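Side-chain contact in ferredoxin-thioredoxin reductase subunit A2, chloroplastic (Arabidopsis thaliana, PDB 7C2B), which probably serves as the variable subunit of the reductase that passes electrons from reduced ferredoxin to thioredoxins in chloroplasts: residues 53-58 with 96-101. Residues are numbered along the deposited sequence; the frame is centred on the assembly and turned at random.
Sequences PEVELM and VKFFTH. With NO3 (nitrate ion), chain J.
L57 and T100 are the residues whose backbones come closest, with their CA atoms 9.2 Å apart; no hydrogen bond joins segments 53-58 and 96-101, which meet through side chains alone. L57 takes the largest share of the contact, its two methyl groups divided between two partners. CD1 meets T100 CG2 tip to tip at 3.6 Å, while CD2 lies in the plane of the F98 ring, at its edge, 3.8 Å from CZ. V55 adds a looser contact, its CG1 4.4 Å from F98 CZ. All four residues are buried. In T100, CG2 stands anti to the backbone N and OG1 anti to the carbonyl carbon (chi1 -69°), which brings the methyl to L57 CD1 and sets OG1 beside the same CD1, 3.7 Å away, at the edge of the F98 ring. On the first segment, E56 OE2 accepts a 3.0 Å bond from M58 N through its anti lone pair and a second from L44 N, tying the backbone after L57 to L44. H101 takes no part in the seam; its NE2 makes a weak, bent bond of 3.0 Å to O3 of a nitrate ion, probably from the crystallisation liquor. A leucine in place of H101 would probably leave the nitrate without this donor and an acidic side chain of another protein chain without its bond to ND1. The small sheet of strands 45-46 and 55-56 thus packs against strand 94-102 of the five-stranded sheet in this SH3-like domain, with V46 beside V55 and L57, and F86 of strand 82-90 beside F98 and T100.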
# COMPACT_ATOMS: atom_id res chain seq x y z
N PRO B 53 2.87 0.57 25.08
CA PRO B 53 3.50 0.06 23.87
C PRO B 53 2.60 -0.79 22.98
O PRO B 53 2.76 -0.75 21.76
CB PRO B 53 4.67 -0.77 24.42
CG PRO B 53 5.04 -0.04 25.69
CD PRO B 53 3.72 0.39 26.27
N GLU B 54 1.66 -1.55 23.54
CA GLU B 54 0.86 -2.46 22.74
C GLU B 54 -0.50 -2.62 23.41
O GLU B 54 -0.57 -2.88 24.61
CB GLU B 54 1.54 -3.82 22.58
CG GLU B 54 0.87 -4.74 21.54
CD GLU B 54 1.43 -6.17 21.53
OE1 GLU B 54 2.66 -6.34 21.54
OE2 GLU B 54 0.62 -7.12 21.49
N VAL B 55 -1.56 -2.44 22.63
CA VAL B 55 -2.92 -2.60 23.12
C VAL B 55 -3.65 -3.57 22.20
O VAL B 55 -3.62 -3.41 20.98
CB VAL B 55 -3.67 -1.25 23.18
CG1 VAL B 55 -5.11 -1.46 23.63
CG2 VAL B 55 -2.96 -0.29 24.10
N GLU B 56 -4.28 -4.58 22.79
CA GLU B 56 -5.14 -5.49 22.05
C GLU B 56 -6.56 -4.93 22.07
O GLU B 56 -7.14 -4.73 23.14
CB GLU B 56 -5.11 -6.90 22.65
CG GLU B 56 -6.20 -7.84 22.07
CD GLU B 56 -6.05 -8.09 20.57
OE1 GLU B 56 -5.02 -8.66 20.15
OE2 GLU B 56 -6.97 -7.72 19.81
N LEU B 57 -7.12 -4.68 20.89
CA LEU B 57 -8.40 -3.99 20.82
C LEU B 57 -9.60 -4.93 20.82
O LEU B 57 -10.73 -4.46 21.04
CB LEU B 57 -8.48 -3.11 19.58
CG LEU B 57 -7.57 -1.88 19.63
CD1 LEU B 57 -7.83 -0.98 18.44
CD2 LEU B 57 -7.77 -1.12 20.94
N MET B 58 -9.40 -6.22 20.57
CA MET B 58 -10.56 -7.10 20.41
C MET B 58 -11.42 -7.08 21.67
O MET B 58 -10.92 -7.24 22.78
CB MET B 58 -10.13 -8.52 20.10
CG MET B 58 -11.34 -9.44 19.94
SD MET B 58 -10.87 -10.95 19.13
CE MET B 58 -12.49 -11.71 18.90
N VAL B 96 -7.29 6.29 29.79
CA VAL B 96 -6.47 6.82 28.70
C VAL B 96 -7.32 6.81 27.44
O VAL B 96 -7.77 5.76 26.99
CB VAL B 96 -5.18 6.01 28.51
CG1 VAL B 96 -4.43 6.46 27.26
CG2 VAL B 96 -4.30 6.16 29.74
N LYS B 97 -7.56 8.00 26.89
CA LYS B 97 -8.38 8.15 25.70
C LYS B 97 -7.50 8.13 24.46
O LYS B 97 -6.42 8.74 24.44
CB LYS B 97 -9.15 9.47 25.76
CG LYS B 97 -9.92 9.82 24.51
CD LYS B 97 -11.15 10.64 24.85
CE LYS B 97 -10.79 12.06 25.24
NZ LYS B 97 -12.03 12.88 25.45
N PHE B 98 -7.94 7.41 23.43
CA PHE B 98 -7.19 7.36 22.18
C PHE B 98 -8.14 7.07 21.03
O PHE B 98 -9.30 6.70 21.23
CB PHE B 98 -6.06 6.31 22.23
CG PHE B 98 -6.54 4.88 22.37
CD1 PHE B 98 -6.80 4.35 23.62
CD2 PHE B 98 -6.70 4.06 21.25
CE1 PHE B 98 -7.23 3.03 23.77
CE2 PHE B 98 -7.13 2.75 21.39
CZ PHE B 98 -7.38 2.23 22.66
N PHE B 99 -7.62 7.24 19.82
CA PHE B 99 -8.35 6.94 18.60
C PHE B 99 -7.63 5.83 17.85
O PHE B 99 -6.40 5.70 17.94
CB PHE B 99 -8.47 8.19 17.71
CG PHE B 99 -9.07 9.36 18.42
CD1 PHE B 99 -10.44 9.46 18.60
CD2 PHE B 99 -8.26 10.37 18.94
CE1 PHE B 99 -11.00 10.53 19.27
CE2 PHE B 99 -8.81 11.45 19.62
CZ PHE B 99 -10.19 11.53 19.78
N THR B 100 -8.40 5.04 17.12
CA THR B 100 -7.87 4.01 16.24
C THR B 100 -8.72 4.00 14.98
O THR B 100 -9.94 4.14 15.06
CB THR B 100 -7.89 2.61 16.91
OG1 THR B 100 -6.93 2.57 17.98
CG2 THR B 100 -7.55 1.53 15.90
N HIS B 101 -8.07 3.87 13.83
CA HIS B 101 -8.77 3.78 12.55
C HIS B 101 -9.15 2.33 12.26
O HIS B 101 -8.30 1.43 12.35
CB HIS B 101 -7.90 4.33 11.44
CG HIS B 101 -7.76 5.82 11.46
ND1 HIS B 101 -6.86 6.49 12.27
CD2 HIS B 101 -8.41 6.78 10.75
CE1 HIS B 101 -6.96 7.79 12.06
NE2 HIS B 101 -7.89 7.99 11.15
N NO3 J . -6.44 10.20 9.04
O1 NO3 J . -5.65 10.38 8.07
O2 NO3 J . -6.04 10.39 10.23
O3 NO3 J . -7.63 9.83 8.82